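Surface presentation of antigens protein SPAS (Shigella flexneri, PDB 2VT1) is required for host-cell invasion and for secretion of the Ipa proteins, as a member of the type III secretion exporter family represented here by a cytoplasmic fragment. Local coordinates at residues B[33-36]-B[37-40]; B[9-12]-B[13-16]. All blocks are in the same frame, centred on the assembly; numbering follows the deposited sequence.

From the N terminus, strand 4-9 runs out into the exposed loop that holds contact 2 (9-12 with 13-16). There the chain bends back at a turn on its way to strand 19-25, the antiparallel partner of strand 4-9, while Phe10 reaches over to helix 68-80. Strand 19-25 leads directly into helix 26-38, whose last turn and C-terminal exit form contact 1 (33-36 with 37-40), ahead of strand 43-45. The two contacts follow in series and neither encloses the other. Their centres lie 23 Å apart and their nearest atoms about 12 Å apart. Contact 2 shapes a strand connection and contact 1 a helix end, at separate places on the surface.

Contact 1: B[33-36]-B[37-40]; sequences RKYA and NEVG
Two first torsions set the central pair. Tyr35 has CG opposite its amide nitrogen (chi1 -175°), and Val39 has chi1 -55°, which puts CG1 beside its own N and beneath the phenol ring. The two residues meet where helix 26-38 ends in a Schellman motif: Gly40, the C-prime residue with positive phi, turns the chain away, Ile41 N pairs with Ala36 O, and Gly40 N makes a weak bond to Asn37 O. Val39 CG1 lies over one face of the Tyr35 ring, 3.8 Å from its centroid and only 20° from the normal, a CH-pi contact displaced toward the hydroxyl-bearing end. Its closest ring atom is Tyr35 CZ, at 3.6 Å from CG1. Beyond the ring, Tyr35 OH is hydrogen-bonded to a basic side chain of another protein's chain, and apolar side chains of that chain pack on Arg33, Tyr35 and Ala36. Beneath these side chains the last helical bonds persist: Asn37 N to Arg33 O and Glu38 N to Lys34 O, both 3.0 Å, then Val39 N to Tyr35 O at 2.8 Å. A second, weak bond to Ala36 O makes Val39 N a shared donor. On the outer side, the extended Glu38 chain passes near that of Lys34, yet the charged atoms Lys34 NZ and Glu38 OE2 stay 5.0 Å apart, so any attraction is probably weak. The second methyl of Val39, CG2, also touches the ring at CE2 but comes closer to the backbone, 3.2 Å from Tyr35 O.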
loop_
_atom_site.group_PDB
_atom_site.type_symbol
_atom_site.label_atom_id
_atom_site.label_comp_id
_atom_site.label_asym_id
_atom_site.label_seq_id
_atom_site.Cartn_x
_atom_site.Cartn_y
_atom_site.Cartn_z
ATOM N N ARG B 33 8.736 -4.079 1.303
ATOM C CA ARG B 33 9.018 -3.980 -0.129
ATOM C C ARG B 33 9.651 -5.252 -0.685
ATOM O O ARG B 33 9.238 -5.739 -1.720
ATOM C CB ARG B 33 9.889 -2.750 -0.397
ATOM C CG ARG B 33 9.032 -1.498 -0.615
ATOM C CD ARG B 33 9.326 -0.305 0.319
ATOM N NE ARG B 33 10.442 0.514 -0.149
ATOM C CZ ARG B 33 10.635 1.792 0.170
ATOM N NH1 ARG B 33 9.784 2.432 0.961
ATOM N NH2 ARG B 33 11.687 2.437 -0.315
ATOM N N LYS B 34 10.639 -5.789 0.019
ATOM C CA LYS B 34 11.331 -6.995 -0.387
ATOM C C LYS B 34 10.399 -8.206 -0.427
ATOM O O LYS B 34 10.469 -9.014 -1.351
ATOM C CB LYS B 34 12.505 -7.256 0.571
ATOM C CG LYS B 34 13.193 -8.607 0.405
ATOM C CD LYS B 34 14.475 -8.669 1.234
ATOM C CE LYS B 34 15.285 -9.937 0.982
ATOM N NZ LYS B 34 16.762 -9.624 0.954
ATOM N N TYR B 35 9.544 -8.346 0.581
ATOM C CA TYR B 35 8.581 -9.449 0.642
ATOM C C TYR B 35 7.536 -9.327 -0.454
ATOM O O TYR B 35 7.227 -10.301 -1.149
ATOM C CB TYR B 35 7.881 -9.483 2.010
ATOM C CG TYR B 35 6.959 -10.665 2.182
ATOM C CD1 TYR B 35 7.460 -11.929 2.480
ATOM C CD2 TYR B 35 5.586 -10.523 2.033
ATOM C CE1 TYR B 35 6.614 -13.018 2.624
ATOM C CE2 TYR B 35 4.748 -11.590 2.177
ATOM C CZ TYR B 35 5.257 -12.845 2.469
ATOM O OH TYR B 35 4.392 -13.921 2.603
ATOM N N ALA B 36 6.985 -8.137 -0.606
ATOM C CA ALA B 36 6.058 -7.863 -1.692
ATOM C C ALA B 36 6.642 -8.304 -3.032
ATOM O O ALA B 36 5.977 -8.964 -3.815
ATOM C CB ALA B 36 5.696 -6.368 -1.723
ATOM N N ASN B 37 7.890 -7.944 -3.305
ATOM C CA ASN B 37 8.503 -8.325 -4.563
ATOM C C ASN B 37 8.704 -9.835 -4.656
ATOM O O ASN B 37 8.510 -10.429 -5.703
ATOM C CB ASN B 37 9.829 -7.588 -4.749
ATOM C CG ASN B 37 10.592 -8.068 -5.961
ATOM O OD1 ASN B 37 11.544 -8.833 -5.836
ATOM N ND2 ASN B 37 10.177 -7.630 -7.145
ATOM N N GLU B 38 9.082 -10.459 -3.552
ATOM C CA GLU B 38 9.258 -11.903 -3.520
ATOM C C GLU B 38 7.967 -12.669 -3.736
ATOM O O GLU B 38 7.986 -13.740 -4.320
ATOM C CB GLU B 38 9.882 -12.337 -2.207
ATOM C CG GLU B 38 11.338 -12.006 -2.134
ATOM C CD GLU B 38 11.958 -12.398 -0.806
ATOM O OE1 GLU B 38 11.226 -12.449 0.211
ATOM O OE2 GLU B 38 13.187 -12.645 -0.782
ATOM N N VAL B 39 6.847 -12.133 -3.274
ATOM C CA VAL B 39 5.574 -12.830 -3.439
ATOM C C VAL B 39 4.728 -12.275 -4.589
ATOM O O VAL B 39 3.530 -12.574 -4.697
ATOM C CB VAL B 39 4.766 -12.856 -2.125
ATOM C CG1 VAL B 39 5.613 -13.458 -1.024
ATOM C CG2 VAL B 39 4.302 -11.462 -1.725
ATOM N N GLY B 40 5.344 -11.462 -5.442
ATOM C CA GLY B 40 4.696 -11.020 -6.686
ATOM C C GLY B 40 3.645 -9.930 -6.561
ATOM O O GLY B 40 2.786 -9.779 -7.425
#

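Contact 2: B[9-12]-B[13-16]; sequences YFNP and EIAP
Asn11 and Glu13 are joined by an Asx turn superimposed on a type I beta turn, with Pro12 and Glu13 at the corner positions, in the exposed loop between strands 4-9 and 19-25. Three backbone amides converge on Asn11. Glu13 N donates to Asn11 OD1 at 3.2 Å, with the amide above the carbonyl plane of the side chain. Ile14 N closes the beta turn on Asn11 O, also at 3.2 Å, and Ala15 N adds a weak, longer bond to the same oxygen, which thus accepts from two successive amides. The side-chain carboxamide is brought to the turn by a chi1 of -174° and a chi2 close to zero, which swings OD1 forward along the chain. Water supplies the second kind of polar link: water 1 accepts from Asn11 N at 3.1 Å and probably donates to Ala15 O, 2.9 Å away, bridging the two arms of the turn. The remaining contacts are van der Waals packing. Ile14 extends its CG1 branch back across the Asn11 carboxamide, the two side chains lying roughly at right angles, and CD1 comes 3.4 Å from Asn11 ND2. Glu13 CB packs beside the same carboxamide, 3.7 Å from OD1, while the bent chain leaves the carboxylate plane turned 72° from that of the Asn11 amide. Phe10 ties the loop to the rest of the domain, its side chain packing on Leu72 and Ile75 of helix 68-80. Across the turn, the edge of the Phe10 ring meets a backbone carbonyl, with CE1 3.5 Å from Pro16 O.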
loop_
_atom_site.group_PDB
_atom_site.type_symbol
_atom_site.label_atom_id
_atom_site.label_comp_id
_atom_site.label_asym_id
_atom_site.label_seq_id
_atom_site.Cartn_x
_atom_site.Cartn_y
_atom_site.Cartn_z
ATOM N N TYR B 9 -5.537 -2.212 -0.978
ATOM C CA TYR B 9 -6.479 -3.225 -1.398
ATOM C C TYR B 9 -7.607 -2.550 -2.175
ATOM O O TYR B 9 -7.808 -1.356 -2.031
ATOM C CB TYR B 9 -7.030 -3.882 -0.144
ATOM C CG TYR B 9 -8.141 -4.832 -0.423
ATOM C CD1 TYR B 9 -7.891 -6.056 -1.016
ATOM C CD2 TYR B 9 -9.443 -4.513 -0.091
ATOM C CE1 TYR B 9 -8.913 -6.944 -1.282
ATOM C CE2 TYR B 9 -10.472 -5.391 -0.355
ATOM C CZ TYR B 9 -10.201 -6.605 -0.951
ATOM O OH TYR B 9 -11.225 -7.484 -1.209
ATOM N N PHE B 10 -8.358 -3.285 -2.991
ATOM C CA PHE B 10 -9.533 -2.670 -3.645
ATOM C C PHE B 10 -10.616 -3.665 -4.034
ATOM O O PHE B 10 -10.337 -4.665 -4.678
ATOM C CB PHE B 10 -9.107 -1.874 -4.881
ATOM C CG PHE B 10 -10.220 -1.076 -5.510
ATOM C CD1 PHE B 10 -10.727 0.049 -4.885
ATOM C CD2 PHE B 10 -10.744 -1.436 -6.737
ATOM C CE1 PHE B 10 -11.749 0.778 -5.461
ATOM C CE2 PHE B 10 -11.767 -0.696 -7.319
ATOM C CZ PHE B 10 -12.264 0.405 -6.680
ATOM N N ASN B 11 -11.854 -3.367 -3.645
ATOM C CA ASN B 11 -13.034 -4.157 -4.044
ATOM C C ASN B 11 -14.243 -3.243 -4.250
ATOM O O ASN B 11 -14.751 -2.637 -3.304
ATOM C CB ASN B 11 -13.363 -5.232 -3.000
ATOM C CG ASN B 11 -14.486 -6.151 -3.445
ATOM O OD1 ASN B 11 -15.067 -5.972 -4.515
ATOM N ND2 ASN B 11 -14.792 -7.145 -2.624
ATOM N N PRO B 12 -14.693 -3.124 -5.501
ATOM C CA PRO B 12 -15.714 -2.150 -5.832
ATOM C C PRO B 12 -17.123 -2.515 -5.337
ATOM O O PRO B 12 -18.027 -1.668 -5.343
ATOM C CB PRO B 12 -15.659 -2.102 -7.362
ATOM C CG PRO B 12 -15.102 -3.417 -7.757
ATOM C CD PRO B 12 -14.127 -3.759 -6.696
ATOM N N GLU B 13 -17.310 -3.752 -4.898
ATOM C CA GLU B 13 -18.602 -4.149 -4.350
ATOM C C GLU B 13 -18.801 -3.605 -2.928
ATOM O O GLU B 13 -19.930 -3.558 -2.425
ATOM C CB GLU B 13 -18.736 -5.676 -4.349
ATOM C CG GLU B 13 -18.619 -6.331 -5.724
ATOM C CD GLU B 13 -19.668 -5.832 -6.714
ATOM O OE1 GLU B 13 -20.753 -5.401 -6.267
ATOM O OE2 GLU B 13 -19.406 -5.878 -7.938
ATOM N N ILE B 14 -17.710 -3.203 -2.281
ATOM C CA ILE B 14 -17.786 -2.764 -0.890
ATOM C C ILE B 14 -17.735 -1.241 -0.764
ATOM O O ILE B 14 -18.428 -0.652 0.073
ATOM C CB ILE B 14 -16.667 -3.370 -0.047
ATOM C CG1 ILE B 14 -16.691 -4.897 -0.169
ATOM C CG2 ILE B 14 -16.834 -2.943 1.402
ATOM C CD1 ILE B 14 -15.412 -5.562 0.266
ATOM N N ALA B 15 -16.908 -0.609 -1.593
ATOM C CA ALA B 15 -16.869 0.840 -1.671
ATOM C C ALA B 15 -16.001 1.264 -2.845
ATOM O O ALA B 15 -15.138 0.505 -3.297
ATOM C CB ALA B 15 -16.357 1.441 -0.378
ATOM N N PRO B 16 -16.242 2.483 -3.356
ATOM C CA PRO B 16 -15.517 2.997 -4.517
ATOM C C PRO B 16 -14.129 3.507 -4.147
ATOM O O PRO B 16 -13.333 3.830 -5.021
ATOM C CB PRO B 16 -16.415 4.134 -5.018
ATOM C CG PRO B 16 -17.147 4.605 -3.811
ATOM C CD PRO B 16 -17.276 3.421 -2.879
HETATM O O HOH W 1 -12.745 -0.795 -2.182
#